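Local coordinates for protein cell division GTPase FtsZ, diverged (Clostridium botulinum C, PDB 3V3T) that belongs to the tubulin/FtsZ family, as a diverged, TubZ-like bacterial relative of the cell division protein FtsZ, at residues Lys6-Val20 against Cys89-Gly103. The protein carries 1 engineered substitution. Numbering follows the deposited sequence.
Sequences KIVFAPIGQGGGNIV and CDIVIFVATMAGGAG. Engineered in segment 89-103: Ala102 (natural residue Thr).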
ATOM      1  N   LYS A   6       8.648  12.966   5.291  1.00 49.07           N
ATOM      2  CA  LYS A   6       7.621  13.676   4.528  1.00 48.62           C
ATOM      3  C   LYS A   6       6.377  12.812   4.330  1.00 38.82           C
ATOM      4  O   LYS A   6       5.414  13.226   3.697  1.00 40.97           O
ATOM      5  CB  LYS A   6       8.169  14.133   3.172  1.00 59.25           C
ATOM      6  CG  LYS A   6       9.150  15.301   3.239  1.00 64.88           C
ATOM      7  CD  LYS A   6      10.595  14.817   3.216  1.00 83.33           C
ATOM      8  CE  LYS A   6      11.589  15.982   3.110  1.00 98.39           C
ATOM      9  NZ  LYS A   6      13.013  15.523   2.970  1.00101.65           N
ATOM     10  N   ILE A   7       6.409  11.606   4.877  1.00 35.44           N
ATOM     11  CA  ILE A   7       5.288  10.702   4.784  1.00 36.06           C
ATOM     12  C   ILE A   7       4.598  10.615   6.121  1.00 36.85           C
ATOM     13  O   ILE A   7       5.259  10.519   7.164  1.00 37.29           O
ATOM     14  CB  ILE A   7       5.736   9.286   4.402  1.00 34.03           C
ATOM     15  CG1 ILE A   7       6.180   9.249   2.941  1.00 31.51           C
ATOM     16  CG2 ILE A   7       4.594   8.295   4.613  1.00 29.15           C
ATOM     17  CD1 ILE A   7       6.955   8.004   2.576  1.00 31.85           C
ATOM     18  N   VAL A   8       3.269  10.653   6.095  1.00 30.49           N
ATOM     19  CA  VAL A   8       2.488  10.302   7.280  1.00 30.59           C
ATOM     20  C   VAL A   8       1.519   9.208   6.911  1.00 32.20           C
ATOM     21  O   VAL A   8       0.810   9.313   5.911  1.00 32.16           O
ATOM     22  CB  VAL A   8       1.701  11.492   7.861  1.00 31.65           C
ATOM     23  CG1 VAL A   8       0.866  12.160   6.785  1.00 38.26           C
ATOM     24  CG2 VAL A   8       0.813  11.023   9.006  1.00 29.41           C
ATOM     25  N   PHE A   9       1.510   8.145   7.709  1.00 32.15           N
ATOM     26  CA  PHE A   9       0.562   7.055   7.530  1.00 27.20           C
ATOM     27  C   PHE A   9      -0.673   7.277   8.392  1.00 32.77           C
ATOM     28  O   PHE A   9      -0.584   7.702   9.553  1.00 31.71           O
ATOM     29  CB  PHE A   9       1.199   5.713   7.906  1.00 28.07           C
ATOM     30  CG  PHE A   9       2.215   5.225   6.914  1.00 27.89           C
ATOM     31  CD1 PHE A   9       1.815   4.570   5.760  1.00 25.98           C
ATOM     32  CD2 PHE A   9       3.562   5.421   7.132  1.00 34.92           C
ATOM     33  CE1 PHE A   9       2.733   4.133   4.840  1.00 23.90           C
ATOM     34  CE2 PHE A   9       4.493   4.971   6.214  1.00 36.67           C
ATOM     35  CZ  PHE A   9       4.075   4.328   5.068  1.00 29.30           C
ATOM     36  N   ALA A  10      -1.824   6.971   7.822  1.00 28.29           N
ATOM     37  CA  ALA A  10      -3.051   6.967   8.586  1.00 32.17           C
ATOM     38  C   ALA A  10      -3.682   5.591   8.504  1.00 25.78           C
ATOM     39  O   ALA A  10      -4.611   5.370   7.727  1.00 30.95           O
ATOM     40  CB  ALA A  10      -4.000   8.025   8.066  1.00 34.41           C
ATOM     41  N   PRO A  11      -3.160   4.644   9.293  1.00 26.29           N
ATOM     42  CA  PRO A  11      -3.811   3.334   9.378  1.00 25.39           C
ATOM     43  C   PRO A  11      -5.168   3.502  10.044  1.00 31.61           C
ATOM     44  O   PRO A  11      -5.312   4.306  10.973  1.00 32.53           O
ATOM     45  CB  PRO A  11      -2.869   2.526  10.266  1.00 21.85           C
ATOM     46  CG  PRO A  11      -2.147   3.554  11.075  1.00 24.66           C
ATOM     47  CD  PRO A  11      -2.027   4.779  10.222  1.00 26.49           C
ATOM     48  N   ILE A  12      -6.158   2.768   9.548  1.00 29.40           N
ATOM     49  CA  ILE A  12      -7.513   2.855  10.061  1.00 28.71           C
ATOM     50  C   ILE A  12      -8.017   1.447  10.319  1.00 32.59           C
ATOM     51  O   ILE A  12      -8.131   0.635   9.391  1.00 29.07           O
ATOM     52  CB  ILE A  12      -8.452   3.581   9.060  1.00 40.28           C
ATOM     53  CG1 ILE A  12      -8.040   5.054   8.929  1.00 31.21           C
ATOM     54  CG2 ILE A  12      -9.921   3.442   9.487  1.00 33.73           C
ATOM     55  CD1 ILE A  12      -8.893   5.851   8.006  1.00 24.03           C
ATOM     56  N   GLY A  13      -8.309   1.154  11.583  1.00 34.98           N
ATOM     57  CA  GLY A  13      -8.728  -0.183  11.972  1.00 32.06           C
ATOM     58  C   GLY A  13      -7.574  -1.063  12.426  1.00 31.87           C
ATOM     59  O   GLY A  13      -6.409  -0.657  12.400  1.00 29.84           O
ATOM     60  N   GLN A  14      -7.896  -2.287  12.825  1.00 35.81           N
ATOM     61  CA  GLN A  14      -6.911  -3.175  13.429  1.00 36.32           C
ATOM     62  C   GLN A  14      -5.799  -3.590  12.443  1.00 31.46           C
ATOM     63  O   GLN A  14      -4.614  -3.375  12.707  1.00 32.09           O
ATOM     64  CB  GLN A  14      -7.616  -4.408  13.990  1.00 33.63           C
ATOM     65  CG  GLN A  14      -6.764  -5.234  14.929  1.00 39.78           C
ATOM     66  CD  GLN A  14      -7.477  -6.505  15.367  1.00 47.58           C
ATOM     67  OE1 GLN A  14      -7.676  -7.431  14.576  1.00 47.58           O
ATOM     68  NE2 GLN A  14      -7.872  -6.548  16.629  1.00 47.38           N
ATOM     69  N   GLY A  15      -6.190  -4.176  11.312  1.00 29.14           N
ATOM     70  CA  GLY A  15      -5.235  -4.687  10.340  1.00 29.79           C
ATOM     71  C   GLY A  15      -4.264  -3.633   9.837  1.00 29.20           C
ATOM     72  O   GLY A  15      -3.052  -3.843   9.836  1.00 33.88           O
ATOM     73  N   GLY A  16      -4.789  -2.484   9.430  1.00 27.61           N
ATOM     74  CA  GLY A  16      -3.937  -1.390   8.989  1.00 24.01           C
ATOM     75  C   GLY A  16      -2.975  -0.932  10.072  1.00 32.22           C
ATOM     76  O   GLY A  16      -1.817  -0.595   9.807  1.00 31.68           O
ATOM     77  N   GLY A  17      -3.447  -0.919  11.310  1.00 31.39           N
ATOM     78  CA  GLY A  17      -2.602  -0.478  12.399  1.00 30.31           C
ATOM     79  C   GLY A  17      -1.431  -1.424  12.561  1.00 27.14           C
ATOM     80  O   GLY A  17      -0.297  -1.003  12.799  1.00 32.71           O
ATOM     81  N   ASN A  18      -1.702  -2.716  12.431  1.00 31.01           N
ATOM     82  CA  ASN A  18      -0.652  -3.724  12.570  1.00 28.94           C
ATOM     83  C   ASN A  18       0.409  -3.574  11.492  1.00 33.19           C
ATOM     84  O   ASN A  18       1.598  -3.785  11.737  1.00 36.46           O
ATOM     85  CB  ASN A  18      -1.256  -5.134  12.558  1.00 33.63           C
ATOM     86  CG  ASN A  18      -2.048  -5.435  13.835  1.00 44.69           C
ATOM     87  OD1 ASN A  18      -1.844  -4.794  14.873  1.00 45.43           O
ATOM     88  ND2 ASN A  18      -2.961  -6.397  13.757  1.00 43.42           N
ATOM     89  N   ILE A  19      -0.027  -3.182  10.300  1.00 31.59           N
ATOM     90  CA  ILE A  19       0.886  -2.966   9.196  1.00 29.33           C
ATOM     91  C   ILE A  19       1.816  -1.796   9.466  1.00 28.29           C
ATOM     92  O   ILE A  19       3.031  -1.896   9.290  1.00 29.06           O
ATOM     93  CB  ILE A  19       0.117  -2.737   7.892  1.00 32.99           C
ATOM     94  CG1 ILE A  19      -0.501  -4.065   7.422  1.00 30.63           C
ATOM     95  CG2 ILE A  19       1.049  -2.177   6.825  1.00 33.31           C
ATOM     96  CD1 ILE A  19      -1.546  -3.919   6.343  1.00 21.42           C
ATOM     97  N   VAL A  20       1.250  -0.683   9.913  1.00 24.99           N
ATOM     98  CA  VAL A  20       2.058   0.499  10.188  1.00 24.26           C
ATOM     99  C   VAL A  20       2.920   0.329  11.432  1.00 32.24           C
ATOM    100  O   VAL A  20       4.066   0.771  11.458  1.00 41.86           O
ATOM    101  CB  VAL A  20       1.183   1.769  10.251  1.00 28.64           C
ATOM    102  CG1 VAL A  20       2.021   3.002  10.619  1.00 25.72           C
ATOM    103  CG2 VAL A  20       0.530   1.970   8.900  1.00 22.93           C
ATOM    104  N   CYS A  89       3.908  17.269   6.134  1.00 50.75           N
ATOM    105  CA  CYS A  89       3.996  16.055   5.321  1.00 62.97           C
ATOM    106  C   CYS A  89       3.238  16.205   4.005  1.00 61.42           C
ATOM    107  O   CYS A  89       2.049  16.545   3.994  1.00 61.95           O
ATOM    108  CB  CYS A  89       3.472  14.828   6.087  1.00 56.53           C
ATOM    109  SG  CYS A  89       4.449  14.363   7.550  1.00 54.63           S
ATOM    110  N   ASP A  90       3.930  15.941   2.900  1.00 55.13           N
ATOM    111  CA  ASP A  90       3.356  16.127   1.574  1.00 59.75           C
ATOM    112  C   ASP A  90       2.678  14.865   1.050  1.00 50.79           C
ATOM    113  O   ASP A  90       1.927  14.918   0.073  1.00 45.77           O
ATOM    114  CB  ASP A  90       4.424  16.597   0.585  1.00 69.18           C
ATOM    115  CG  ASP A  90       4.838  18.032   0.823  1.00 88.75           C
ATOM    116  OD1 ASP A  90       3.971  18.929   0.706  1.00 94.60           O
ATOM    117  OD2 ASP A  90       6.029  18.265   1.121  1.00 97.10           O
ATOM    118  N   ILE A  91       2.946  13.741   1.709  1.00 39.40           N
ATOM    119  CA  ILE A  91       2.388  12.462   1.316  1.00 31.82           C
ATOM    120  C   ILE A  91       1.617  11.860   2.477  1.00 31.91           C
ATOM    121  O   ILE A  91       2.159  11.707   3.576  1.00 37.32           O
ATOM    122  CB  ILE A  91       3.492  11.463   0.888  1.00 41.09           C
ATOM    123  CG1 ILE A  91       4.250  11.971  -0.341  1.00 45.05           C
ATOM    124  CG2 ILE A  91       2.888  10.119   0.572  1.00 37.40           C
ATOM    125  CD1 ILE A  91       5.440  12.830  -0.022  1.00 58.59           C
ATOM    126  N   VAL A  92       0.354  11.526   2.233  1.00 27.04           N
ATOM    127  CA  VAL A  92      -0.509  10.948   3.243  1.00 26.20           C
ATOM    128  C   VAL A  92      -0.977   9.578   2.732  1.00 28.85           C
ATOM    129  O   VAL A  92      -1.560   9.462   1.648  1.00 28.34           O
ATOM    130  CB  VAL A  92      -1.724  11.867   3.525  1.00 27.93           C
ATOM    131  CG1 VAL A  92      -2.579  11.309   4.623  1.00 27.69           C
ATOM    132  CG2 VAL A  92      -1.263  13.265   3.901  1.00 31.78           C
ATOM    133  N   ILE A  93      -0.695   8.532   3.492  1.00 26.69           N
ATOM    134  CA  ILE A  93      -1.016   7.194   3.031  1.00 19.17           C
ATOM    135  C   ILE A  93      -1.917   6.497   4.018  1.00 23.53           C
ATOM    136  O   ILE A  93      -1.527   6.221   5.152  1.00 29.39           O
ATOM    137  CB  ILE A  93       0.261   6.362   2.759  1.00 23.76           C
ATOM    138  CG1 ILE A  93       1.189   7.113   1.786  1.00 25.20           C
ATOM    139  CG2 ILE A  93      -0.103   4.969   2.188  1.00 20.40           C
ATOM    140  CD1 ILE A  93       2.593   6.427   1.594  1.00 26.19           C
ATOM    141  N   PHE A  94      -3.149   6.251   3.594  1.00 23.60           N
ATOM    142  CA  PHE A  94      -4.093   5.542   4.431  1.00 20.58           C
ATOM    143  C   PHE A  94      -3.821   4.057   4.239  1.00 25.37           C
ATOM    144  O   PHE A  94      -3.416   3.612   3.161  1.00 23.22           O
ATOM    145  CB  PHE A  94      -5.529   5.875   4.014  1.00 20.28           C
ATOM    146  CG  PHE A  94      -5.905   7.296   4.258  1.00 23.68           C
ATOM    147  CD1 PHE A  94      -6.496   7.669   5.456  1.00 28.37           C
ATOM    148  CD2 PHE A  94      -5.646   8.271   3.303  1.00 28.70           C
ATOM    149  CE1 PHE A  94      -6.827   8.994   5.697  1.00 34.82           C
ATOM    150  CE2 PHE A  94      -5.986   9.588   3.528  1.00 28.69           C
ATOM    151  CZ  PHE A  94      -6.573   9.952   4.738  1.00 29.94           C
ATOM    152  N   VAL A  95      -4.053   3.292   5.290  1.00 22.00           N
ATOM    153  CA  VAL A  95      -3.762   1.874   5.270  1.00 23.74           C
ATOM    154  C   VAL A  95      -4.911   1.123   5.909  1.00 23.71           C
ATOM    155  O   VAL A  95      -5.318   1.440   7.029  1.00 28.80           O
ATOM    156  CB  VAL A  95      -2.489   1.589   6.063  1.00 26.47           C
ATOM    157  CG1 VAL A  95      -2.095   0.146   5.898  1.00 24.78           C
ATOM    158  CG2 VAL A  95      -1.350   2.513   5.597  1.00 23.29           C
ATOM    159  N   ALA A  96      -5.459   0.142   5.206  1.00 24.17           N
ATOM    160  CA  ALA A  96      -6.573  -0.607   5.771  1.00 24.25           C
ATOM    161  C   ALA A  96      -6.616  -2.055   5.316  1.00 21.62           C
ATOM    162  O   ALA A  96      -6.289  -2.375   4.169  1.00 27.16           O
ATOM    163  CB  ALA A  96      -7.890   0.080   5.415  1.00 25.60           C
ATOM    164  N   THR A  97      -7.058  -2.919   6.216  1.00 25.76           N
ATOM    165  CA  THR A  97      -7.473  -4.265   5.862  1.00 28.48           C
ATOM    166  C   THR A  97      -8.886  -4.128   5.311  1.00 32.23           C
ATOM    167  O   THR A  97      -9.806  -3.720   6.022  1.00 38.04           O
ATOM    168  CB  THR A  97      -7.444  -5.196   7.098  1.00 31.57           C
ATOM    169  OG1 THR A  97      -6.085  -5.368   7.507  1.00 36.14           O
ATOM    170  CG2 THR A  97      -8.003  -6.557   6.764  1.00 35.35           C
ATOM    171  N   MET A  98      -9.049  -4.460   4.036  1.00 23.73           N
ATOM    172  CA  MET A  98     -10.279  -4.154   3.327  1.00 25.35           C
ATOM    173  C   MET A  98     -11.457  -4.979   3.789  1.00 30.88           C
ATOM    174  O   MET A  98     -12.607  -4.604   3.553  1.00 37.82           O
ATOM    175  CB  MET A  98     -10.055  -4.272   1.825  1.00 24.40           C
ATOM    176  CG  MET A  98      -8.990  -3.298   1.353  1.00 29.42           C
ATOM    177  SD  MET A  98      -8.473  -3.491  -0.362  1.00 26.81           S
ATOM    178  CE  MET A  98      -9.956  -3.057  -1.265  1.00 26.61           C
ATOM    179  N   ALA A  99     -11.177  -6.095   4.456  1.00 26.09           N
ATOM    180  CA  ALA A  99     -12.242  -6.917   5.008  1.00 32.74           C
ATOM    181  C   ALA A  99     -12.721  -6.397   6.370  1.00 34.48           C
ATOM    182  O   ALA A  99     -13.746  -6.854   6.886  1.00 40.73           O
ATOM    183  CB  ALA A  99     -11.797  -8.356   5.117  1.00 31.35           C
ATOM    184  N   GLY A 100     -11.990  -5.443   6.947  1.00 36.24           N
ATOM    185  CA  GLY A 100     -12.313  -4.952   8.286  1.00 46.04           C
ATOM    186  C   GLY A 100     -13.418  -3.904   8.308  1.00 46.14           C
ATOM    187  O   GLY A 100     -13.499  -3.060   7.407  1.00 46.77           O
ATOM    188  N   GLY A 101     -14.266  -3.958   9.334  1.00 39.32           N
ATOM    189  CA  GLY A 101     -15.353  -3.004   9.516  1.00 35.39           C
ATOM    190  C   GLY A 101     -14.935  -1.541   9.392  1.00 41.92           C
ATOM    191  O   GLY A 101     -15.396  -0.827   8.500  1.00 40.81           O
ATOM    192  N   ALA A 102     -14.055  -1.081  10.276  1.00 42.43           N
ATOM    193  CA  ALA A 102     -13.616   0.311  10.231  1.00 43.30           C
ATOM    194  C   ALA A 102     -12.796   0.586   8.985  1.00 43.47           C
ATOM    195  O   ALA A 102     -13.005   1.585   8.289  1.00 46.95           O
ATOM    196  CB  ALA A 102     -12.821   0.659  11.466  1.00 47.02           C
ATOM    197  N   GLY A 103     -11.860  -0.312   8.707  1.00 39.15           N
ATOM    198  CA  GLY A 103     -10.965  -0.166   7.578  1.00 30.42           C
ATOM    199  C   GLY A 103     -11.715  -0.051   6.269  1.00 35.72           C
ATOM    200  O   GLY A 103     -11.439   0.830   5.458  1.00 30.84           O
TER
HETATM  201  O   HOH W   1      -7.765  -1.856   8.957  1.00 30.99           O
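Val95 of strand 91-97 fills the angle between strand 7-11 and the helix that follows it. Its CG1, anti to the backbone N (chi1 -173°), reaches Ile19 CG2 at 4.0 Å and also meets Gly16 CA. The other branch, Val95 CG2, lies 3.8 Å from both Val20 CG2 and Phe9 CD1. Phe9 continues this face: its ring runs alongside Ile93, CD1 and CE1 against the CB and CG2 of that residue, while Ile7 CG2 covers one ring face near its rim. On the face of Val8 and Ala10, Val8 CG1 sits between its own backbone N and carbonyl carbon (chi1 52°), which brings it to Val92 CG2, 3.8 Å away, as well as to Cys89 CB. Phe94 turns CD1 to Ala10 CB at 3.6 Å, and Ile12 CD1 touches the same ring carbon.

The two strands are parallel and joined by alternating backbone hydrogen bonds from Ile91 N-Lys6 O to Ile12 N-Val95 O. Beyond them, the lack of side chains at Gly15 and Gly16 permits close approach: the Thr97 hydroxyl OG1 lies 3.0 Å from Gly15 CA, and the backbones meet at Gly16 CA and Ala96 CA, 4.2 Å apart. A water gives a hydrogen to Ile12 O (2.6 Å) and accepts from Gly16 N and Thr97 N, joining the loop at Ile12 and the start of helix 14-20 to the end of strand 91-97. The engineered Ala102 has its CB 4.2 Å from Gly13 CA. Gly13-Gly17 and Gly100-Gly103 probably correspond to glycine-rich loops of the tubulin/FtsZ family.

These are neighbouring central strands of the Rossmann-like GTPase domain; strand 31-36 flanks 7-11 and strand 122-129 flanks 91-97. Helix 172-187 meets Ile7 and Ile19 on one side of the sheet, whereas helix 101-117 packs on Phe94 and Ile12 on the other.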